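Local coordinates for protein cyclopropane mycolic acid synthase 3 (Mycobacterium tuberculosis, PDB 1L1E) that probably converts a double bond of alpha mycolic acids into a cyclopropane ring at the proximal position, using a methylene group from S-adenosyl-L-methionine, at residues Leu27-Thr32 against Thr44-Gln49; Cys35-Arg40 against Gln226-His231; His167-Pro172 against Thr278-Phe283; Leu230-Thr235 against Lys271-Gly276. One frame throughout, in Å; residues are numbered along the deposited sequence.

Contact 1 (Leu27-Thr32 against Thr44-Gln49); sequences LDPTQT and TLQEAQ. With SAH (S-adenosyl-L-homocysteine), chain D.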
# COMPACT_ATOMS: atom_id res chain seq x y z
N LEU A 27 8.58 1.57 -11.39
CA LEU A 27 7.94 0.43 -10.75
C LEU A 27 8.35 -0.86 -11.47
O LEU A 27 8.77 -0.83 -12.63
CB LEU A 27 6.41 0.57 -10.79
CG LEU A 27 5.80 1.83 -10.17
CD1 LEU A 27 4.29 1.80 -10.33
CD2 LEU A 27 6.17 1.91 -8.71
N ASP A 28 8.24 -2.00 -10.79
CA ASP A 28 8.57 -3.27 -11.42
C ASP A 28 7.46 -3.58 -12.44
O ASP A 28 6.49 -2.83 -12.53
CB ASP A 28 8.63 -4.37 -10.35
CG ASP A 28 7.27 -4.73 -9.81
OD1 ASP A 28 6.64 -3.87 -9.14
OD2 ASP A 28 6.82 -5.86 -10.07
N PRO A 29 7.59 -4.67 -13.23
CA PRO A 29 6.59 -5.04 -14.23
C PRO A 29 5.14 -5.18 -13.75
O PRO A 29 4.21 -4.83 -14.46
CB PRO A 29 7.13 -6.34 -14.80
CG PRO A 29 8.61 -6.12 -14.73
CD PRO A 29 8.76 -5.55 -13.33
N THR A 30 4.96 -5.70 -12.54
CA THR A 30 3.61 -5.86 -11.99
C THR A 30 3.03 -4.51 -11.58
O THR A 30 1.86 -4.42 -11.20
CB THR A 30 3.63 -6.77 -10.74
OG1 THR A 30 4.24 -6.07 -9.65
CG2 THR A 30 4.41 -8.05 -11.02
N GLN A 31 3.85 -3.47 -11.64
CA GLN A 31 3.41 -2.13 -11.25
C GLN A 31 2.92 -2.03 -9.80
O GLN A 31 1.95 -1.33 -9.51
CB GLN A 31 2.32 -1.61 -12.20
CG GLN A 31 2.82 -1.24 -13.62
CD GLN A 31 1.99 -0.13 -14.26
OE1 GLN A 31 2.06 1.04 -13.85
NE2 GLN A 31 1.19 -0.49 -15.28
N THR A 32 3.59 -2.73 -8.88
CA THR A 32 3.21 -2.67 -7.47
C THR A 32 3.85 -1.41 -6.92
O THR A 32 5.03 -1.17 -7.11
CB THR A 32 3.71 -3.89 -6.69
OG1 THR A 32 3.03 -5.05 -7.16
CG2 THR A 32 3.42 -3.74 -5.19
N THR A 44 14.92 -9.80 -6.78
CA THR A 44 14.82 -8.63 -7.64
C THR A 44 13.61 -7.89 -7.08
O THR A 44 12.88 -8.43 -6.24
CB THR A 44 14.53 -9.02 -9.11
OG1 THR A 44 13.26 -9.67 -9.19
CG2 THR A 44 15.60 -9.95 -9.65
N LEU A 45 13.38 -6.67 -7.55
CA LEU A 45 12.24 -5.90 -7.08
C LEU A 45 10.94 -6.65 -7.39
O LEU A 45 10.09 -6.77 -6.52
CB LEU A 45 12.22 -4.51 -7.74
CG LEU A 45 11.10 -3.57 -7.29
CD1 LEU A 45 11.07 -3.46 -5.77
CD2 LEU A 45 11.33 -2.21 -7.93
N GLN A 46 10.80 -7.17 -8.61
CA GLN A 46 9.59 -7.90 -8.96
C GLN A 46 9.37 -9.13 -8.07
O GLN A 46 8.24 -9.42 -7.67
CB GLN A 46 9.60 -8.32 -10.45
CG GLN A 46 8.39 -9.16 -10.84
CD GLN A 46 8.21 -9.30 -12.34
OE1 GLN A 46 9.16 -9.19 -13.11
NE2 GLN A 46 6.98 -9.57 -12.77
N GLU A 47 10.45 -9.84 -7.76
CA GLU A 47 10.34 -11.02 -6.90
C GLU A 47 9.92 -10.61 -5.48
O GLU A 47 9.11 -11.28 -4.83
CB GLU A 47 11.67 -11.79 -6.84
CG GLU A 47 12.10 -12.42 -8.17
CD GLU A 47 13.38 -13.21 -8.07
OE1 GLU A 47 14.37 -12.69 -7.49
OE2 GLU A 47 13.42 -14.35 -8.59
N ALA A 48 10.48 -9.50 -4.99
CA ALA A 48 10.17 -9.03 -3.65
C ALA A 48 8.75 -8.46 -3.53
O ALA A 48 8.18 -8.44 -2.44
CB ALA A 48 11.20 -7.99 -3.20
N GLN A 49 8.20 -7.99 -4.65
CA GLN A 49 6.83 -7.46 -4.62
C GLN A 49 5.87 -8.65 -4.65
O GLN A 49 4.78 -8.61 -4.06
CB GLN A 49 6.56 -6.54 -5.83
CG GLN A 49 7.33 -5.22 -5.78
CD GLN A 49 6.81 -4.26 -4.70
OE1 GLN A 49 6.25 -4.68 -3.69
NE2 GLN A 49 7.02 -2.97 -4.91
N SAH D . -2.37 -1.43 -3.26
CA SAH D . -1.67 -1.12 -4.51
CB SAH D . -1.70 0.39 -4.79
CG SAH D . -1.14 1.31 -3.70
SD SAH D . -1.21 3.06 -4.11
C SAH D . -0.21 -1.59 -4.44
O SAH D . 0.17 -2.17 -3.41
OXT SAH D . 0.54 -1.36 -5.40
C5' SAH D . -2.73 3.57 -3.24
C4' SAH D . -4.03 3.00 -3.81
O4' SAH D . -5.17 3.21 -2.92
C3' SAH D . -4.44 3.64 -5.13
O3' SAH D . -5.02 2.60 -5.96
C2' SAH D . -5.47 4.66 -4.72
O2' SAH D . -6.28 5.08 -5.83
C1' SAH D . -6.20 3.91 -3.66
N9 SAH D . -7.01 4.75 -2.75
C8 SAH D . -6.68 5.87 -2.05
N7 SAH D . -7.60 6.40 -1.31
C5 SAH D . -8.68 5.55 -1.52
C6 SAH D . -10.02 5.52 -1.03
N6 SAH D . -10.51 6.43 -0.17
N1 SAH D . -10.85 4.50 -1.46
C2 SAH D . -10.37 3.57 -2.32
N3 SAH D . -9.13 3.50 -2.85
C4 SAH D . -8.33 4.53 -2.41
O HOH W 1 7.64 -1.98 -7.74
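D28 meets the first turn of helix 45-58 with its carboxylate, OD2 resting 3.6 Å from CA of Q46, while its CB packs on CG of L45. CG of D28 stands between the backbone N and the carbonyl carbon (chi1 71°); the carboxylate oxygens bond back to its own loop. There OD2 accepts two bonds: T30 N comes from above the carboxylate plane, and T30 OG1 donates at 2.6 Å on the syn lone pair. OD1 takes T32 N on its syn side, so both oxygens are engaged by the type I turn D28-Q31 and the residue after it. P29 lays its ring against the amide end of Q46, CG 3.5 Å from OE1, the two side chains crossing at about a right angle. T30 adds its methyl, CG2, 3.5 Å from NE2 of the same glutamine, whose extended chain thus lies against both residues. T32 slides past Q49 in the opposite direction, its CG2 3.3 Å from OE1, an oxygen that K52 binds. No direct hydrogen bond joins the segments; one water does, donating to D28 OD1 (2.6 Å) and T32 O (2.8 Å) and accepting from Q49 NE2, which also bonds to S34 O. At the helix start T44 and E47 form a capping box, E47 N donating to T44 OG1. CA of T32 lies 3.6 Å from OXT of S-adenosyl-L-homocysteine; the Asx turn of D28 and the type I turn D28-Q31 fold the loop that leads to the cofactor site of this Rossmann-like methyltransferase.

Contact 2 (Cys35-Arg40 against Gln226-His231); sequences CAYFER and QSLQLH. With CO3 (carbonate ion), chain C.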
# COMPACT_ATOMS: atom_id res chain seq x y z
N CYS A 35 5.71 -0.76 -0.32
CA CYS A 35 6.85 -1.48 0.25
C CYS A 35 6.91 -2.95 -0.15
O CYS A 35 5.97 -3.70 0.09
CB CYS A 35 6.80 -1.39 1.77
SG CYS A 35 8.18 -2.22 2.56
N ALA A 36 8.03 -3.37 -0.75
CA ALA A 36 8.17 -4.76 -1.15
C ALA A 36 8.69 -5.60 0.02
O ALA A 36 8.99 -5.05 1.10
CB ALA A 36 9.11 -4.88 -2.36
N TYR A 37 8.78 -6.91 -0.18
CA TYR A 37 9.27 -7.81 0.87
C TYR A 37 10.41 -8.70 0.37
O TYR A 37 10.20 -9.66 -0.36
CB TYR A 37 8.12 -8.67 1.39
CG TYR A 37 8.48 -9.57 2.56
CD1 TYR A 37 9.18 -9.09 3.66
CD2 TYR A 37 8.09 -10.91 2.56
CE1 TYR A 37 9.47 -9.91 4.75
CE2 TYR A 37 8.38 -11.75 3.65
CZ TYR A 37 9.07 -11.25 4.73
OH TYR A 37 9.38 -12.08 5.78
N PHE A 38 11.64 -8.37 0.78
CA PHE A 38 12.80 -9.15 0.37
C PHE A 38 13.02 -10.38 1.26
O PHE A 38 13.85 -10.36 2.16
CB PHE A 38 14.05 -8.26 0.37
CG PHE A 38 13.99 -7.13 -0.63
CD1 PHE A 38 13.28 -5.96 -0.35
CD2 PHE A 38 14.61 -7.25 -1.87
CE1 PHE A 38 13.18 -4.93 -1.29
CE2 PHE A 38 14.52 -6.24 -2.82
CZ PHE A 38 13.80 -5.07 -2.53
N GLU A 39 12.24 -11.43 1.01
CA GLU A 39 12.37 -12.68 1.76
C GLU A 39 13.81 -13.13 1.67
O GLU A 39 14.41 -13.53 2.67
CB GLU A 39 11.48 -13.77 1.18
CG GLU A 39 10.07 -13.77 1.68
CD GLU A 39 9.26 -14.89 1.07
OE1 GLU A 39 8.17 -15.18 1.58
OE2 GLU A 39 9.73 -15.49 0.07
N ARG A 40 14.34 -13.08 0.45
CA ARG A 40 15.74 -13.43 0.19
C ARG A 40 16.38 -12.09 -0.18
O ARG A 40 15.80 -11.33 -0.95
CB ARG A 40 15.91 -14.38 -1.00
CG ARG A 40 14.80 -15.39 -1.26
CD ARG A 40 15.23 -16.33 -2.40
NE ARG A 40 15.76 -15.59 -3.55
CZ ARG A 40 15.02 -15.14 -4.57
NH1 ARG A 40 13.71 -15.35 -4.60
NH2 ARG A 40 15.60 -14.48 -5.56
N GLN A 226 3.45 -6.89 11.95
CA GLN A 226 4.77 -7.18 11.43
C GLN A 226 5.34 -5.92 10.84
O GLN A 226 4.67 -5.26 10.05
CB GLN A 226 4.70 -8.27 10.35
CG GLN A 226 6.01 -8.48 9.57
CD GLN A 226 6.00 -9.77 8.75
OE1 GLN A 226 4.97 -10.43 8.63
NE2 GLN A 226 7.16 -10.14 8.19
N SER A 227 6.56 -5.56 11.23
CA SER A 227 7.19 -4.36 10.70
C SER A 227 8.08 -4.73 9.52
O SER A 227 8.72 -5.78 9.52
CB SER A 227 8.01 -3.65 11.78
OG SER A 227 9.00 -4.52 12.28
N LEU A 228 8.12 -3.86 8.51
CA LEU A 228 8.93 -4.08 7.32
C LEU A 228 9.82 -2.88 7.05
O LEU A 228 10.19 -2.60 5.92
CB LEU A 228 8.01 -4.31 6.12
CG LEU A 228 7.19 -5.59 6.17
CD1 LEU A 228 6.19 -5.60 5.02
CD2 LEU A 228 8.12 -6.80 6.08
N GLN A 229 10.17 -2.18 8.12
CA GLN A 229 10.99 -0.98 8.04
C GLN A 229 12.12 -0.98 7.00
O GLN A 229 12.13 -0.14 6.09
CB GLN A 229 11.56 -0.66 9.42
CG GLN A 229 12.29 0.67 9.52
CD GLN A 229 12.63 1.02 10.95
OE1 GLN A 229 13.34 0.27 11.63
NE2 GLN A 229 12.11 2.15 11.43
N LEU A 230 13.06 -1.91 7.14
CA LEU A 230 14.21 -1.97 6.24
C LEU A 230 13.88 -2.44 4.83
O LEU A 230 14.66 -2.22 3.90
CB LEU A 230 15.31 -2.85 6.85
CG LEU A 230 15.81 -2.40 8.24
CD1 LEU A 230 16.96 -3.30 8.69
CD2 LEU A 230 16.26 -0.95 8.20
N HIS A 231 12.75 -3.10 4.65
CA HIS A 231 12.37 -3.55 3.32
C HIS A 231 11.90 -2.34 2.53
O HIS A 231 12.05 -2.28 1.31
CB HIS A 231 11.26 -4.60 3.40
CG HIS A 231 11.70 -5.88 4.05
ND1 HIS A 231 12.37 -6.88 3.36
CD2 HIS A 231 11.59 -6.32 5.32
CE1 HIS A 231 12.66 -7.87 4.19
NE2 HIS A 231 12.19 -7.55 5.39
C CO3 C . 3.38 1.43 1.74
O1 CO3 C . 2.38 1.41 2.85
O2 CO3 C . 3.65 2.60 1.08
O3 CO3 C . 4.02 0.29 1.39
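The wall of the carbonate pocket that C35 supplies is joined here to the start of helix 229-245, with H231 as the main side chain between them. H231 and Y37 lie side by side, pointing the same way, and form an edge-to-face pair: the edge of Y37 is turned to one face of the imidazole, centroids 4.9 Å apart and planes at 57°. CD1 of Y37 sits 3.7 Å above the centre of that face. CG of Y37, anti to the backbone N (chi1 -176°), starts the ring out alongside H231. The same side of the phenol, CD1 and CE1, meets L228, whose CD2 is 3.5 Å from Y37 CD1, while Q226, its OE1 held by K59, crosses the phenol end with its amide plane nearly perpendicular to the ring. F38 is the centre of an inverse gamma turn, and its ring slides past H231 in the opposite direction, with ND1 of H231 in the plane of the F38 ring at its edge. ND1 of H231 lies 3.1 Å from F38 N. R234 adds a cation-pi contact to F38. L228 occupies the N-cap position of helix 229-245, where strand 221-227 passes into the helix at the border of the sheet. C35 directs SG anti to the backbone N, with C35 SG 4.1 Å from L228 CB and C35 SG 3.7 Å from H231 C. A36 O is buried against CB of H231 (3.3 Å) and has no polar partner in the model, though A36 N is bound by T235 OG1. C35 N donates to O3 of the carbonate at 2.6 Å.

Contact 3 (His167-Pro172 against Thr278-Phe283); sequences HTIVRP and TDVDQF. With CO3 (carbonate ion), chain C.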
# COMPACT_ATOMS: atom_id res chain seq x y z
N HIS A 167 -1.99 -2.88 5.56
CA HIS A 167 -0.57 -2.60 5.39
C HIS A 167 -0.45 -1.09 5.18
O HIS A 167 -1.03 -0.54 4.25
CB HIS A 167 -0.07 -3.41 4.18
CG HIS A 167 1.25 -2.96 3.63
ND1 HIS A 167 2.19 -3.85 3.18
CD2 HIS A 167 1.74 -1.72 3.38
CE1 HIS A 167 3.21 -3.18 2.66
NE2 HIS A 167 2.96 -1.89 2.77
N THR A 168 0.30 -0.43 6.06
CA THR A 168 0.43 1.02 5.98
C THR A 168 1.68 1.55 6.67
O THR A 168 2.22 0.91 7.57
CB THR A 168 -0.78 1.70 6.65
OG1 THR A 168 -1.98 1.33 5.96
CG2 THR A 168 -0.64 3.21 6.63
N ILE A 169 2.12 2.72 6.22
CA ILE A 169 3.25 3.42 6.78
C ILE A 169 2.77 3.87 8.16
O ILE A 169 1.61 4.25 8.32
CB ILE A 169 3.61 4.68 5.93
CG1 ILE A 169 4.33 4.24 4.65
CG2 ILE A 169 4.47 5.66 6.73
CD1 ILE A 169 4.46 5.35 3.61
N VAL A 170 3.65 3.81 9.15
CA VAL A 170 3.29 4.26 10.52
C VAL A 170 4.47 5.02 11.13
O VAL A 170 5.61 4.88 10.68
CB VAL A 170 2.97 3.07 11.42
CG1 VAL A 170 1.76 2.26 10.94
CG2 VAL A 170 4.12 2.08 11.55
N ARG A 171 4.15 5.81 12.13
CA ARG A 171 5.17 6.59 12.85
C ARG A 171 5.68 5.76 14.03
O ARG A 171 4.89 5.22 14.81
CB ARG A 171 4.57 7.90 13.33
CG ARG A 171 4.22 8.84 12.17
CD ARG A 171 2.96 9.67 12.44
NE ARG A 171 3.26 10.92 13.15
CZ ARG A 171 2.55 12.05 13.01
NH1 ARG A 171 1.49 12.10 12.18
NH2 ARG A 171 2.81 13.19 13.66
N PRO A 172 7.00 5.64 14.22
CA PRO A 172 7.53 4.83 15.30
C PRO A 172 7.00 5.30 16.63
O PRO A 172 6.71 6.53 16.78
CB PRO A 172 9.02 4.98 15.17
CG PRO A 172 9.30 5.88 13.98
CD PRO A 172 7.99 6.29 13.37
N THR A 278 10.51 6.54 10.40
CA THR A 278 9.20 6.06 10.01
C THR A 278 9.26 4.54 9.86
O THR A 278 10.34 3.97 9.79
CB THR A 278 8.74 6.71 8.68
OG1 THR A 278 9.67 6.40 7.64
CG2 THR A 278 8.68 8.22 8.84
N ASP A 279 8.11 3.88 9.83
CA ASP A 279 8.06 2.43 9.72
C ASP A 279 6.89 2.02 8.81
O ASP A 279 6.09 2.87 8.40
CB ASP A 279 7.87 1.81 11.11
CG ASP A 279 8.45 0.40 11.23
OD1 ASP A 279 8.27 -0.43 10.32
OD2 ASP A 279 9.08 0.11 12.27
N VAL A 280 6.82 0.73 8.49
CA VAL A 280 5.73 0.19 7.68
C VAL A 280 5.30 -1.09 8.38
O VAL A 280 6.10 -2.00 8.58
CB VAL A 280 6.17 -0.14 6.24
CG1 VAL A 280 5.07 -0.92 5.52
CG2 VAL A 280 6.46 1.14 5.48
N ASP A 281 4.02 -1.15 8.76
CA ASP A 281 3.48 -2.29 9.47
C ASP A 281 2.33 -2.97 8.75
O ASP A 281 1.58 -2.34 8.00
CB ASP A 281 2.98 -1.85 10.85
CG ASP A 281 4.08 -1.78 11.91
OD1 ASP A 281 5.27 -1.91 11.58
OD2 ASP A 281 3.74 -1.57 13.10
N GLN A 282 2.19 -4.27 8.98
CA GLN A 282 1.10 -5.04 8.42
C GLN A 282 0.31 -5.48 9.64
O GLN A 282 0.83 -6.20 10.50
CB GLN A 282 1.60 -6.27 7.65
CG GLN A 282 2.33 -5.99 6.32
CD GLN A 282 2.26 -7.19 5.36
OE1 GLN A 282 2.14 -8.34 5.79
NE2 GLN A 282 2.34 -6.92 4.06
N PHE A 283 -0.94 -5.02 9.74
CA PHE A 283 -1.80 -5.37 10.86
C PHE A 283 -2.81 -6.41 10.43
O PHE A 283 -3.52 -6.23 9.45
CB PHE A 283 -2.58 -4.15 11.36
CG PHE A 283 -1.73 -3.01 11.82
CD1 PHE A 283 -1.26 -2.06 10.92
CD2 PHE A 283 -1.42 -2.85 13.18
CE1 PHE A 283 -0.51 -0.97 11.35
CE2 PHE A 283 -0.67 -1.76 13.62
CZ PHE A 283 -0.21 -0.82 12.70
C CO3 C . 3.38 1.43 1.74
O1 CO3 C . 2.38 1.41 2.85
O2 CO3 C . 3.65 2.60 1.08
O3 CO3 C . 4.02 0.29 1.39
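V170 and D279 make a reciprocal backbone pair: V170 N donates to D279 O at 2.7 Å. In return D279 N donates to V170 O at 2.8 Å. T168 and D281 make a second such pair, both bonds 3.0 Å long. Between and beyond these antiparallel hydrogen-bonded pairs lie the non-hydrogen-bonded pairs I169-V280 and H167-Q282, where the CA atoms approach to 4.2 Å. Across the latter Q282 NE2 donates to H167 ND1 (3.2 Å, 168°), the donor close to the imidazole plane. On the same face, V280 sets CG1 3.6 Å from H167 NE2 and CG2 against CG1 of I169, with F273 and Y232 packed over I169 and V280. The other face carries V170, whose CG2 touches the side chains of D279 and D281. V170 CG1 meets F283 tip to tip, in plane at the ring edge, 4.0 Å from CE1. At the strand end CD of P172 packs on CA of T278. This joins strand 163-170, the last of the parallel strands, to the antiparallel strand 279-286, as in the Rossmann-like methyltransferase sheet. H167 is held from both ring nitrogens, since H167 NE2 donates to carbonate O3 at 2.8 Å. Q282, its OE1 bound by K59, is thus a second-shell residue that would hold the turn of the imidazole toward the carbonate, an ion probably taken up from the crystallisation liquor.

Contact 4 (Leu230-Thr235 against Lys271-Gly276); sequences LHYART and KLFRQG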
# COMPACT_ATOMS: atom_id res chain seq x y z
N LEU A 230 13.06 -1.91 7.14
CA LEU A 230 14.21 -1.97 6.24
C LEU A 230 13.88 -2.44 4.83
O LEU A 230 14.66 -2.22 3.90
CB LEU A 230 15.31 -2.85 6.85
CG LEU A 230 15.81 -2.40 8.24
CD1 LEU A 230 16.96 -3.30 8.69
CD2 LEU A 230 16.26 -0.95 8.20
N HIS A 231 12.75 -3.10 4.65
CA HIS A 231 12.37 -3.55 3.32
C HIS A 231 11.90 -2.34 2.53
O HIS A 231 12.05 -2.28 1.31
CB HIS A 231 11.26 -4.60 3.40
CG HIS A 231 11.70 -5.88 4.05
ND1 HIS A 231 12.37 -6.88 3.36
CD2 HIS A 231 11.59 -6.32 5.32
CE1 HIS A 231 12.66 -7.87 4.19
NE2 HIS A 231 12.19 -7.55 5.39
N TYR A 232 11.35 -1.34 3.21
CA TYR A 232 10.88 -0.16 2.49
C TYR A 232 12.06 0.69 2.05
O TYR A 232 12.04 1.25 0.96
CB TYR A 232 9.91 0.66 3.35
CG TYR A 232 9.09 1.64 2.53
CD1 TYR A 232 8.68 1.33 1.23
CD2 TYR A 232 8.70 2.87 3.07
CE1 TYR A 232 7.90 2.20 0.49
CE2 TYR A 232 7.91 3.76 2.33
CZ TYR A 232 7.51 3.41 1.04
OH TYR A 232 6.73 4.28 0.31
N ALA A 233 13.09 0.77 2.88
CA ALA A 233 14.28 1.54 2.54
C ALA A 233 14.89 1.01 1.24
O ALA A 233 15.26 1.78 0.36
CB ALA A 233 15.31 1.44 3.68
N ARG A 234 14.97 -0.31 1.10
CA ARG A 234 15.54 -0.89 -0.11
C ARG A 234 14.62 -0.77 -1.33
O ARG A 234 15.09 -0.71 -2.48
CB ARG A 234 15.90 -2.36 0.10
CG ARG A 234 17.05 -2.78 -0.79
CD ARG A 234 16.77 -4.01 -1.60
NE ARG A 234 17.06 -5.23 -0.86
CZ ARG A 234 17.76 -6.24 -1.36
NH1 ARG A 234 18.24 -6.16 -2.60
NH2 ARG A 234 17.98 -7.32 -0.63
N THR A 235 13.32 -0.77 -1.09
CA THR A 235 12.35 -0.63 -2.16
C THR A 235 12.55 0.77 -2.73
O THR A 235 12.70 0.96 -3.93
CB THR A 235 10.91 -0.75 -1.62
OG1 THR A 235 10.74 -2.02 -0.99
CG2 THR A 235 9.90 -0.59 -2.76
N LYS A 271 16.18 7.27 3.34
CA LYS A 271 17.00 7.65 4.51
C LYS A 271 16.20 7.61 5.81
O LYS A 271 16.71 7.18 6.84
CB LYS A 271 17.55 9.07 4.36
CG LYS A 271 18.74 9.25 3.44
CD LYS A 271 19.19 10.71 3.47
CE LYS A 271 20.51 10.95 2.76
NZ LYS A 271 20.94 12.37 2.92
N LEU A 272 14.96 8.07 5.75
CA LEU A 272 14.11 8.12 6.93
C LEU A 272 13.76 6.77 7.52
O LEU A 272 13.87 6.58 8.73
CB LEU A 272 12.82 8.89 6.62
CG LEU A 272 12.97 10.35 6.16
CD1 LEU A 272 11.62 11.02 6.29
CD2 LEU A 272 14.01 11.09 6.99
N PHE A 273 13.33 5.83 6.68
CA PHE A 273 12.99 4.50 7.18
C PHE A 273 14.25 3.76 7.62
O PHE A 273 14.21 2.96 8.54
CB PHE A 273 12.25 3.70 6.10
CG PHE A 273 10.86 4.20 5.82
CD1 PHE A 273 10.65 5.31 4.99
CD2 PHE A 273 9.75 3.59 6.39
CE1 PHE A 273 9.37 5.78 4.74
CE2 PHE A 273 8.47 4.05 6.15
CZ PHE A 273 8.27 5.16 5.32
N ARG A 274 15.36 4.05 6.95
CA ARG A 274 16.63 3.41 7.28
C ARG A 274 17.14 3.90 8.64
O ARG A 274 17.72 3.14 9.41
CB ARG A 274 17.64 3.71 6.16
CG ARG A 274 19.00 3.05 6.31
CD ARG A 274 19.70 2.99 4.96
NE ARG A 274 19.25 1.84 4.18
CZ ARG A 274 18.99 1.86 2.87
NH1 ARG A 274 19.13 2.98 2.18
NH2 ARG A 274 18.58 0.75 2.27
N GLN A 275 16.90 5.18 8.93
CA GLN A 275 17.32 5.76 10.20
C GLN A 275 16.26 5.59 11.28
O GLN A 275 16.44 6.05 12.41
CB GLN A 275 17.65 7.24 10.03
CG GLN A 275 18.79 7.51 9.07
CD GLN A 275 18.93 8.97 8.72
OE1 GLN A 275 19.27 9.80 9.57
NE2 GLN A 275 18.65 9.30 7.47
N GLY A 276 15.14 4.95 10.93
CA GLY A 276 14.08 4.71 11.89
C GLY A 276 13.09 5.81 12.20
O GLY A 276 12.37 5.72 13.19
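Y232 drives the edge of its ring into the face of F273, a T-shaped stack with planes at 88° and centroids 4.5 Å apart. CD2 of the tyrosine stands over the centre of the phenyl ring, 3.1 Å above its plane; Y232 CD2 is closest to F273 CZ, at 3.2 Å. All six ring carbons of F273 lie within 3.7 Å of Y232 CD2, a tight fit. CG of Y232, anti to its backbone N (chi1 -163°), starts the ring out toward helix 256-274, and the two side chains cross obliquely. One residue along each helix the pairing changes character: the guanidinium of R274 turns one face to the methyl of A233, whose CB lies 3.6 Å above that plane, offset toward the rim and nearest to NH2. The R274 chain bends at chi3, and NH1 forms a salt bridge with D237 one turn further along helix 229-245. R234 leads its own charge away, to D41 and the ring of F38. L230 reaches across with CD2, 4.4 Å from F273 O. No hydrogen bond links the two segments. Helix 256-274 ends here in a Schellman motif, with G276 at positive phi. A233 and R274 bring the helix backbones within 5.6 Å between CA atoms. Y232 and F273 both touch I169 of strand 163-170 and V280 of strand 279-286; Y232 also lines the carbonate pocket, and C269, probably an active-site residue, lies one turn before F273.

From the N terminus, contact 1 closes a short loop between helix 20-23 and helix 45-58. Segment 35-40 of contact 2 lies inside that loop, so the two cross; A48 O probably accepts from Y37 N, and E47 pairs with R40. Contact 2 then spans most of the chain to strand 221-227 and helix 229-245. Contact 3 crosses it, reaching from strand 163-170 to strand 279-286, and the sheet probably continues through a bond from L228 N to V280 O. Contact 4 nests inside the loop closed by contact 3 and shares L230 and H231 with contact 2. F273 packs on T278 and V280, tying helix 256-274 to strand 279-286; contacts 2, 3 and 4 each contribute to the carbonate pocket.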